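Local coordinates for protein putative secreted lipase (PDB 5H6B) that probably hydrolyses triacylglycerols as a secreted, thermostable lipase of the alpha/beta-hydrolase fold from a marine Streptomyces, at residues 113-121 / 176-187; 217-228 / 235-245. One frame throughout, in Å; residues are numbered along the deposited sequence.

Contact 1 of 2, residues 113-121 / 176-187. With ZN (zinc ion), chain D.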
loop_
_atom_site.group_PDB
_atom_site.type_symbol
_atom_site.label_atom_id
_atom_site.label_comp_id
_atom_site.label_asym_id
_atom_site.label_seq_id
_atom_site.Cartn_x
_atom_site.Cartn_y
_atom_site.Cartn_z
ATOM N N MET A 113 -0.793 -4.929 2.121
ATOM C CA MET A 113 -0.792 -6.370 2.351
ATOM C C MET A 113 -1.128 -7.188 1.102
ATOM O O MET A 113 -0.413 -8.124 0.775
ATOM C CB MET A 113 -1.741 -6.726 3.496
ATOM C CG MET A 113 -1.933 -8.226 3.689
ATOM S SD MET A 113 -3.306 -8.838 2.697
ATOM C CE MET A 113 -4.727 -8.408 3.701
ATOM N N MET A 114 -2.226 -6.848 0.435
ATOM C CA MET A 114 -2.699 -7.575 -0.754
ATOM C C MET A 114 -1.655 -7.878 -1.853
ATOM O O MET A 114 -1.714 -8.950 -2.432
ATOM C CB MET A 114 -3.910 -6.840 -1.374
ATOM C CG MET A 114 -4.381 -7.361 -2.731
ATOM S SD MET A 114 -3.506 -6.599 -4.100
ATOM C CE MET A 114 -4.579 -5.198 -4.427
ATOM N N PRO A 115 -0.739 -6.937 -2.182
ATOM C CA PRO A 115 0.339 -7.236 -3.164
ATOM C C PRO A 115 1.257 -8.452 -2.836
ATOM O O PRO A 115 1.851 -9.043 -3.746
ATOM C CB PRO A 115 1.159 -5.954 -3.175
ATOM C CG PRO A 115 0.175 -4.878 -2.832
ATOM C CD PRO A 115 -0.788 -5.499 -1.860
ATOM N N ASN A 116 1.360 -8.824 -1.562
ATOM C CA ASN A 116 2.087 -10.032 -1.178
ATOM C C ASN A 116 1.456 -11.302 -1.759
ATOM O O ASN A 116 2.164 -12.273 -2.044
ATOM C CB ASN A 116 2.210 -10.118 0.339
ATOM C CG ASN A 116 3.001 -8.956 0.916
ATOM O OD1 ASN A 116 2.469 -8.112 1.642
ATOM N ND2 ASN A 116 4.265 -8.887 0.573
ATOM N N TYR A 117 0.135 -11.284 -1.964
ATOM C CA TYR A 117 -0.545 -12.359 -2.682
ATOM C C TYR A 117 -0.102 -12.414 -4.158
ATOM O O TYR A 117 0.163 -13.490 -4.707
ATOM C CB TYR A 117 -2.057 -12.182 -2.595
ATOM C CG TYR A 117 -2.835 -13.427 -2.966
ATOM C CD1 TYR A 117 -3.098 -13.741 -4.299
ATOM C CD2 TYR A 117 -3.286 -14.301 -1.986
ATOM C CE1 TYR A 117 -3.789 -14.889 -4.642
ATOM C CE2 TYR A 117 -3.993 -15.447 -2.321
ATOM C CZ TYR A 117 -4.235 -15.734 -3.647
ATOM O OH TYR A 117 -4.940 -16.856 -3.978
ATOM N N TYR A 118 -0.035 -11.244 -4.785
ATOM C CA TYR A 118 0.431 -11.118 -6.168
ATOM C C TYR A 118 1.890 -11.564 -6.283
ATOM O O TYR A 118 2.231 -12.319 -7.186
ATOM C CB TYR A 118 0.223 -9.675 -6.627
ATOM C CG TYR A 118 0.989 -9.176 -7.829
ATOM C CD1 TYR A 118 0.727 -9.654 -9.115
ATOM C CD2 TYR A 118 1.909 -8.142 -7.694
ATOM C CE1 TYR A 118 1.405 -9.160 -10.215
ATOM C CE2 TYR A 118 2.581 -7.638 -8.790
ATOM C CZ TYR A 118 2.331 -8.159 -10.049
ATOM O OH TYR A 118 3.006 -7.634 -11.119
ATOM N N LEU A 119 2.727 -11.115 -5.349
ATOM C CA LEU A 119 4.140 -11.504 -5.321
ATOM C C LEU A 119 4.356 -13.008 -5.140
ATOM O O LEU A 119 5.240 -13.577 -5.773
ATOM C CB LEU A 119 4.894 -10.772 -4.205
ATOM C CG LEU A 119 5.045 -9.262 -4.353
ATOM C CD1 LEU A 119 5.766 -8.742 -3.131
ATOM C CD2 LEU A 119 5.783 -8.901 -5.639
ATOM N N LYS A 120 3.549 -13.629 -4.281
ATOM C CA LYS A 120 3.732 -15.028 -3.898
ATOM C C LYS A 120 3.066 -16.021 -4.843
ATOM O O LYS A 120 3.651 -17.064 -5.131
ATOM C CB LYS A 120 3.213 -15.273 -2.479
ATOM C CG LYS A 120 4.122 -14.723 -1.395
ATOM C CD LYS A 120 3.485 -14.888 -0.026
ATOM C CE LYS A 120 4.435 -14.457 1.074
ATOM N NZ LYS A 120 3.815 -14.564 2.425
ATOM N N PHE A 121 1.851 -15.717 -5.301
ATOM C CA PHE A 121 1.032 -16.691 -6.031
ATOM C C PHE A 121 0.723 -16.362 -7.490
ATOM O O PHE A 121 0.248 -17.243 -8.204
ATOM C CB PHE A 121 -0.282 -16.922 -5.286
ATOM C CG PHE A 121 -0.099 -17.330 -3.858
ATOM C CD1 PHE A 121 0.533 -18.531 -3.542
ATOM C CD2 PHE A 121 -0.542 -16.510 -2.818
ATOM C CE1 PHE A 121 0.711 -18.914 -2.215
ATOM C CE2 PHE A 121 -0.371 -16.887 -1.490
ATOM C CZ PHE A 121 0.263 -18.090 -1.188
ATOM N N PHE A 176 -8.018 -16.788 3.838
ATOM C CA PHE A 176 -7.122 -15.972 3.015
ATOM C C PHE A 176 -5.778 -15.668 3.706
ATOM O O PHE A 176 -4.714 -15.827 3.099
ATOM C CB PHE A 176 -7.779 -14.648 2.604
ATOM C CG PHE A 176 -6.885 -13.792 1.761
ATOM C CD1 PHE A 176 -6.726 -14.070 0.413
ATOM C CD2 PHE A 176 -6.144 -12.759 2.329
ATOM C CE1 PHE A 176 -5.889 -13.301 -0.372
ATOM C CE2 PHE A 176 -5.307 -11.991 1.554
ATOM C CZ PHE A 176 -5.169 -12.268 0.201
ATOM N N ILE A 177 -5.836 -15.185 4.946
ATOM C CA ILE A 177 -4.624 -14.830 5.698
ATOM C C ILE A 177 -3.783 -16.098 5.947
ATOM O O ILE A 177 -2.560 -16.077 5.746
ATOM C CB ILE A 177 -4.968 -14.064 7.006
ATOM C CG1 ILE A 177 -5.536 -12.679 6.665
ATOM C CG2 ILE A 177 -3.761 -13.928 7.933
ATOM C CD1 ILE A 177 -4.617 -11.770 5.861
ATOM N N THR A 178 -4.443 -17.196 6.323
ATOM C CA THR A 178 -3.768 -18.505 6.484
ATOM C C THR A 178 -2.958 -18.908 5.239
ATOM O O THR A 178 -1.779 -19.248 5.332
ATOM C CB THR A 178 -4.789 -19.615 6.850
ATOM O OG1 THR A 178 -5.495 -19.236 8.042
ATOM C CG2 THR A 178 -4.087 -20.957 7.082
ATOM N N LYS A 179 -3.587 -18.838 4.074
ATOM C CA LYS A 179 -2.903 -19.151 2.821
ATOM C C LYS A 179 -1.721 -18.228 2.611
ATOM O O LYS A 179 -0.609 -18.692 2.366
ATOM C CB LYS A 179 -3.847 -19.038 1.619
ATOM C CG LYS A 179 -3.152 -19.203 0.271
ATOM C CD LYS A 179 -4.123 -19.507 -0.860
ATOM C CE LYS A 179 -3.383 -19.500 -2.190
ATOM N NZ LYS A 179 -4.227 -19.991 -3.310
ATOM N N LEU A 180 -1.976 -16.924 2.706
ATOM C CA LEU A 180 -0.961 -15.906 2.419
ATOM C C LEU A 180 0.316 -16.036 3.242
ATOM O O LEU A 180 1.412 -15.824 2.712
ATOM C CB LEU A 180 -1.543 -14.495 2.617
ATOM C CG LEU A 180 -0.649 -13.275 2.308
ATOM C CD1 LEU A 180 -0.227 -13.211 0.838
ATOM C CD2 LEU A 180 -1.410 -12.022 2.724
ATOM N N THR A 181 0.172 -16.361 4.525
ATOM C CA THR A 181 1.296 -16.362 5.461
ATOM C C THR A 181 1.741 -17.756 5.959
ATOM O O THR A 181 2.459 -17.846 6.960
ATOM C CB THR A 181 0.964 -15.470 6.675
ATOM O OG1 THR A 181 -0.145 -16.029 7.403
ATOM C CG2 THR A 181 0.646 -14.038 6.218
ATOM N N ALA A 182 1.320 -18.824 5.275
ATOM C CA ALA A 182 1.766 -20.201 5.580
ATOM C C ALA A 182 3.299 -20.374 5.513
ATOM O O ALA A 182 3.902 -20.975 6.403
ATOM C CB ALA A 182 1.094 -21.189 4.631
ATOM N N GLY A 183 3.912 -19.847 4.453
ATOM C CA GLY A 183 5.365 -19.791 4.337
ATOM C C GLY A 183 5.922 -18.514 4.945
ATOM O O GLY A 183 5.318 -17.913 5.833
ATOM N N GLY A 184 7.083 -18.100 4.465
ATOM C CA GLY A 184 7.714 -16.864 4.919
ATOM C C GLY A 184 7.027 -15.635 4.347
ATOM O O GLY A 184 6.321 -15.717 3.342
ATOM N N ASP A 185 7.253 -14.493 4.995
ATOM C CA ASP A 185 6.647 -13.229 4.586
ATOM C C ASP A 185 7.107 -12.743 3.215
ATOM O O ASP A 185 6.330 -12.119 2.486
ATOM C CB ASP A 185 7.008 -12.140 5.578
ATOM C CG ASP A 185 6.407 -12.346 6.917
ATOM O OD1 ASP A 185 5.635 -13.295 7.099
ATOM O OD2 ASP A 185 6.715 -11.530 7.799
ATOM N N THR A 186 8.372 -13.001 2.885
ATOM C CA THR A 186 8.981 -12.408 1.708
ATOM C C THR A 186 9.255 -13.385 0.573
ATOM O O THR A 186 9.191 -14.597 0.714
ATOM C CB THR A 186 10.263 -11.624 2.059
ATOM O OG1 THR A 186 11.222 -12.482 2.678
ATOM C CG2 THR A 186 9.934 -10.500 3.002
ATOM N N VAL A 187 9.523 -12.797 -0.576
ATOM C CA VAL A 187 9.825 -13.491 -1.801
ATOM C C VAL A 187 11.195 -12.934 -2.180
ATOM O O VAL A 187 11.430 -11.738 -2.016
ATOM C CB VAL A 187 8.692 -13.200 -2.830
ATOM C CG1 VAL A 187 9.207 -12.864 -4.227
ATOM C CG2 VAL A 187 7.693 -14.353 -2.853
HETATM ZN ZN ZN D . 4.894 -13.375 8.927
HETATM O O HOH W 1 3.445 -11.866 3.034
#
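Lys-120 and Leu-180 carry the polar and apolar halves of this contact. The lysine chain is extended beyond CG and ends among backbone carbonyls: NZ donates to Leu-180 O at 2.7 Å and to Gly-184 O at 2.9 Å, both somewhat tilted from the carbonyl planes. A water takes a further bond from NZ and passes it to Asp-185 O, so one ammonium group ties the carbonyl of Leu-180 to the loop around Gly-184 and Asp-185. A methionine in place of Lys-120 would probably leave the carbonyls of Leu-180 and Gly-184 without their shared donor and let the loop shift.

Among the apolar contacts, the Leu-180 side chain sits as a knob in the hole formed by Met-113, Asn-116, Tyr-117 and Lys-120. With CG anti to the backbone N (chi1 -177°), its CD2 reaches Met-113 SD at 3.7 Å while CD1 lies against the backbone of Tyr-117. The same sulfur meets the edge of the Phe-176 ring, a Met-aromatic contact.

Aromatic contacts lie beside this knob. The rings of Tyr-117 and Phe-176 are nearly parallel, planes 17° apart, but displaced enough that little of one lies over the other. Lys-179 lays CE over one face of Phe-121, 3.9 Å from the ring centroid, in a CH-pi contact with a longer cation-pi component from NZ; Lys-120 CB covers the opposite face.

Asp-185 OD1 binds zinc at 2.0 Å together with His-139, while OD2 accepts from Asp-212 N. The whole is helix-helix packing in an alpha/beta-hydrolase, joining helix 115-121, just beyond the probable nucleophile elbow, to helix 175-181 and a zinc-binding loop.

Contact 2 of 2, residues 217-228 / 235-245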
loop_
_atom_site.group_PDB
_atom_site.type_symbol
_atom_site.label_atom_id
_atom_site.label_comp_id
_atom_site.label_asym_id
_atom_site.label_seq_id
_atom_site.Cartn_x
_atom_site.Cartn_y
_atom_site.Cartn_z
ATOM N N ARG A 217 12.925 -3.800 5.692
ATOM C CA ARG A 217 13.182 -2.706 6.599
ATOM C C ARG A 217 11.873 -2.312 7.278
ATOM O O ARG A 217 10.964 -1.847 6.617
ATOM C CB ARG A 217 13.776 -1.523 5.848
ATOM C CG ARG A 217 14.180 -0.387 6.776
ATOM C CD ARG A 217 15.258 0.491 6.150
ATOM N NE ARG A 217 15.394 1.777 6.849
ATOM C CZ ARG A 217 14.553 2.813 6.739
ATOM N NH1 ARG A 217 13.483 2.741 5.953
ATOM N NH2 ARG A 217 14.782 3.940 7.426
ATOM N N ASN A 218 11.789 -2.493 8.592
ATOM C CA ASN A 218 10.609 -2.109 9.352
ATOM C C ASN A 218 10.921 -0.820 10.073
ATOM O O ASN A 218 11.930 -0.732 10.742
ATOM C CB ASN A 218 10.215 -3.192 10.360
ATOM C CG ASN A 218 9.649 -4.431 9.687
ATOM O OD1 ASN A 218 8.693 -4.362 8.923
ATOM N ND2 ASN A 218 10.242 -5.577 9.972
ATOM N N VAL A 219 10.020 0.153 9.958
ATOM C CA VAL A 219 10.216 1.494 10.469
ATOM C C VAL A 219 9.023 1.916 11.318
ATOM O O VAL A 219 7.855 1.779 10.905
ATOM C CB VAL A 219 10.365 2.476 9.295
ATOM C CG1 VAL A 219 10.626 3.895 9.798
ATOM C CG2 VAL A 219 11.486 2.004 8.366
ATOM N N LEU A 220 9.328 2.410 12.508
ATOM C CA LEU A 220 8.344 2.950 13.410
ATOM C C LEU A 220 8.326 4.457 13.197
ATOM O O LEU A 220 9.353 5.130 13.387
ATOM C CB LEU A 220 8.700 2.623 14.857
ATOM C CG LEU A 220 7.686 3.086 15.909
ATOM C CD1 LEU A 220 6.331 2.432 15.676
ATOM C CD2 LEU A 220 8.192 2.793 17.323
ATOM N N LEU A 221 7.159 4.975 12.810
ATOM C CA LEU A 221 6.979 6.401 12.522
ATOM C C LEU A 221 7.454 7.324 13.650
ATOM O O LEU A 221 8.006 8.403 13.399
ATOM C CB LEU A 221 5.491 6.697 12.238
ATOM C CG LEU A 221 5.091 8.133 11.890
ATOM C CD1 LEU A 221 5.713 8.500 10.550
ATOM C CD2 LEU A 221 3.565 8.286 11.892
ATOM N N GLN A 222 7.227 6.903 14.887
ATOM C CA GLN A 222 7.597 7.708 16.030
ATOM C C GLN A 222 9.134 7.723 16.257
ATOM O O GLN A 222 9.622 8.645 16.894
ATOM C CB GLN A 222 6.829 7.306 17.281
ATOM C CG GLN A 222 5.330 7.662 17.238
ATOM C CD GLN A 222 4.531 6.876 16.199
ATOM O OE1 GLN A 222 3.684 7.419 15.496
ATOM N NE2 GLN A 222 4.816 5.601 16.091
ATOM N N ASP A 223 9.881 6.747 15.715
ATOM C CA ASP A 223 11.362 6.827 15.686
ATOM C C ASP A 223 11.841 7.966 14.805
ATOM O O ASP A 223 12.875 8.560 15.081
ATOM C CB ASP A 223 12.025 5.516 15.193
ATOM C CG ASP A 223 11.967 4.397 16.220
ATOM O OD1 ASP A 223 11.760 4.681 17.404
ATOM O OD2 ASP A 223 12.113 3.217 15.842
ATOM N N LEU A 224 11.081 8.250 13.749
ATOM C CA LEU A 224 11.377 9.339 12.819
ATOM C C LEU A 224 10.950 10.691 13.404
ATOM O O LEU A 224 11.681 11.668 13.304
ATOM C CB LEU A 224 10.659 9.100 11.487
ATOM C CG LEU A 224 10.869 7.745 10.815
ATOM C CD1 LEU A 224 10.016 7.657 9.570
ATOM C CD2 LEU A 224 12.354 7.559 10.502
ATOM N N CYS A 225 9.750 10.744 13.973
ATOM C CA CYS A 225 9.273 11.922 14.660
ATOM C C CYS A 225 8.462 11.490 15.886
ATOM O O CYS A 225 7.328 11.041 15.741
ATOM C CB CYS A 225 8.439 12.806 13.733
ATOM S SG CYS A 225 7.858 14.344 14.497
ATOM N N PRO A 226 9.047 11.628 17.099
ATOM C CA PRO A 226 8.383 11.286 18.368
ATOM C C PRO A 226 7.010 11.922 18.615
ATOM O O PRO A 226 6.191 11.331 19.330
ATOM C CB PRO A 226 9.371 11.799 19.438
ATOM C CG PRO A 226 10.701 11.790 18.765
ATOM C CD PRO A 226 10.461 12.032 17.307
ATOM N N VAL A 227 6.786 13.123 18.071
ATOM C CA VAL A 227 5.512 13.839 18.239
ATOM C C VAL A 227 4.547 13.690 17.041
ATOM O O VAL A 227 3.501 14.333 17.015
ATOM C CB VAL A 227 5.736 15.337 18.595
ATOM C CG1 VAL A 227 6.301 15.485 20.017
ATOM C CG2 VAL A 227 6.633 16.038 17.575
ATOM N N ASP A 228 4.881 12.840 16.065
ATOM C CA ASP A 228 3.928 12.454 15.013
ATOM C C ASP A 228 3.029 11.347 15.577
ATOM O O ASP A 228 3.436 10.182 15.681
ATOM C CB ASP A 228 4.659 11.995 13.742
ATOM C CG ASP A 228 3.710 11.699 12.584
ATOM O OD1 ASP A 228 2.482 11.677 12.796
ATOM O OD2 ASP A 228 4.195 11.471 11.455
ATOM N N ILE A 235 -1.731 8.249 8.506
ATOM C CA ILE A 235 -0.381 7.851 8.092
ATOM C C ILE A 235 -0.290 7.551 6.584
ATOM O O ILE A 235 0.710 7.874 5.960
ATOM C CB ILE A 235 0.177 6.681 8.948
ATOM C CG1 ILE A 235 1.693 6.492 8.731
ATOM C CG2 ILE A 235 -0.546 5.373 8.677
ATOM C CD1 ILE A 235 2.273 5.372 9.580
ATOM N N GLY A 236 -1.332 6.969 5.998
ATOM C CA GLY A 236 -1.321 6.682 4.560
ATOM C C GLY A 236 -1.983 7.678 3.631
ATOM O O GLY A 236 -1.989 7.474 2.417
ATOM N N THR A 237 -2.532 8.749 4.185
ATOM C CA THR A 237 -3.272 9.752 3.404
ATOM C C THR A 237 -2.595 11.129 3.414
ATOM O O THR A 237 -2.365 11.693 2.357
ATOM C CB THR A 237 -4.748 9.860 3.902
ATOM O OG1 THR A 237 -4.782 10.002 5.320
ATOM C CG2 THR A 237 -5.523 8.632 3.544
ATOM N N ILE A 238 -2.257 11.647 4.595
ATOM C CA ILE A 238 -1.793 13.041 4.754
ATOM C C ILE A 238 -0.411 13.247 5.394
ATOM O O ILE A 238 0.088 14.368 5.456
ATOM C CB ILE A 238 -2.800 13.839 5.599
ATOM C CG1 ILE A 238 -2.948 13.239 6.997
ATOM C CG2 ILE A 238 -4.157 13.885 4.898
ATOM C CD1 ILE A 238 -3.634 14.174 7.966
ATOM N N ASP A 239 0.206 12.180 5.882
ATOM C CA ASP A 239 1.410 12.307 6.672
ATOM C C ASP A 239 2.664 12.421 5.767
ATOM O O ASP A 239 3.111 11.438 5.204
ATOM C CB ASP A 239 1.479 11.111 7.627
ATOM C CG ASP A 239 2.516 11.287 8.688
ATOM O OD1 ASP A 239 3.573 11.851 8.349
ATOM O OD2 ASP A 239 2.276 10.880 9.845
ATOM N N ARG A 240 3.202 13.633 5.629
ATOM C CA ARG A 240 4.409 13.878 4.824
ATOM C C ARG A 240 5.686 13.271 5.424
ATOM O O ARG A 240 6.640 13.024 4.694
ATOM C CB ARG A 240 4.674 15.370 4.629
ATOM C CG ARG A 240 3.861 16.032 3.547
ATOM C CD ARG A 240 2.494 16.359 4.044
ATOM N NE ARG A 240 1.748 17.219 3.122
ATOM C CZ ARG A 240 0.418 17.393 3.150
ATOM N NH1 ARG A 240 -0.364 16.762 4.053
ATOM N NH2 ARG A 240 -0.133 18.193 2.244
ATOM N N ILE A 241 5.724 13.082 6.742
ATOM C CA ILE A 241 6.831 12.375 7.376
ATOM C C ILE A 241 6.863 10.949 6.832
ATOM O O ILE A 241 7.887 10.508 6.293
ATOM C CB ILE A 241 6.730 12.422 8.917
ATOM C CG1 ILE A 241 7.013 13.845 9.406
ATOM C CG2 ILE A 241 7.716 11.456 9.548
ATOM C CD1 ILE A 241 6.532 14.141 10.812
ATOM N N ALA A 242 5.725 10.254 6.920
ATOM C CA ALA A 242 5.592 8.940 6.305
ATOM C C ALA A 242 5.940 8.978 4.819
ATOM O O ALA A 242 6.697 8.131 4.343
ATOM C CB ALA A 242 4.208 8.365 6.513
ATOM N N PHE A 243 5.441 9.972 4.091
ATOM C CA PHE A 243 5.703 10.022 2.645
ATOM C C PHE A 243 7.177 10.303 2.284
ATOM O O PHE A 243 7.673 9.787 1.285
ATOM C CB PHE A 243 4.739 11.001 1.938
ATOM C CG PHE A 243 3.262 10.664 2.109
ATOM C CD1 PHE A 243 2.821 9.364 2.415
ATOM C CD2 PHE A 243 2.295 11.657 1.929
ATOM C CE1 PHE A 243 1.457 9.077 2.553
ATOM C CE2 PHE A 243 0.929 11.367 2.069
ATOM C CZ PHE A 243 0.514 10.076 2.372
ATOM N N HIS A 244 7.873 11.091 3.101
ATOM C CA HIS A 244 9.317 11.275 2.944
ATOM C C HIS A 244 10.048 9.950 3.053
ATOM O O HIS A 244 10.965 9.666 2.252
ATOM C CB HIS A 244 9.860 12.239 3.986
ATOM C CG HIS A 244 11.250 12.708 3.705
ATOM N ND1 HIS A 244 12.367 12.098 4.243
ATOM C CD2 HIS A 244 11.703 13.733 2.942
ATOM C CE1 HIS A 244 13.448 12.730 3.817
ATOM N NE2 HIS A 244 13.073 13.727 3.030
ATOM N N GLU A 245 9.632 9.143 4.039
ATOM C CA GLU A 245 10.183 7.800 4.211
ATOM C C GLU A 245 9.848 6.901 3.020
ATOM O O GLU A 245 10.674 6.112 2.601
ATOM C CB GLU A 245 9.732 7.183 5.537
ATOM C CG GLU A 245 10.546 5.981 5.982
ATOM C CD GLU A 245 12.009 6.313 6.304
ATOM O OE1 GLU A 245 12.411 7.492 6.312
ATOM O OE2 GLU A 245 12.771 5.372 6.553
#
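The guanidinium of Arg-217 meets Glu-245 OE2 at its edge, in plane, while Val-219 CG2 lies near the rim of one face. NH1 and NH2 both donate to that one oxygen, at 2.8 and 2.6 Å, with the carboxylate plane turned 33° from the guanidinium. This salt bridge joins the edge strand 216-220 of the alpha/beta-hydrolase sheet to helix 240-250; Glu-245 OE1 is held by Thr-258 and Asn-248.

The second pair of flat groups is Asp-228 and Asp-239, whose carboxylates face each other across the contact with planes also 33° apart. Their OD2 atoms are 2.6 Å from each other, which suggests that one acid is protonated. Ser-230 bonds to both, through N to Asp-228 OD1 and through OG to Asp-239 OD2.

Between these polar ends the packing is aliphatic. A chi1 of -179° swings the isobutyl group of Leu-221 away from its backbone N, and the two methyls part, CD1 resting on Ile-241 CG2 at 3.7 Å and CD2 on Ile-235 CD1. Ile-241 CD1 also rests on Cys-225 CB, beside the disulfide to Cys-260. At the N-cap of helix 240-250, Ala-242 N donates to Asp-239 OD1 at 3.0 Å from above the carboxylate plane.

Overall arrangement
From the N terminus, strand 103-108 leads through the probable nucleophile elbow and the short helix 110-113 into helix 115-121, and contact 1 closes a loop of 54 residues when the chain returns as helix 175-181 and the zinc-binding loop; strand 128-134 of the central sheet lies within that loop. The chain then adds strand 191-196 and the edge strand 216-220, where contact 2 opens. Only six residues separate its segments, among them the histidine of the presumed catalytic triad. The contacts therefore lie in series, neither nesting nor crossing; the centres of contact 1 and contact 2 are about 25 Å apart. Contact 1 joins two helices and a metal-binding loop, whereas contact 2 fastens the C-terminal helix 240-250 to the sheet edge.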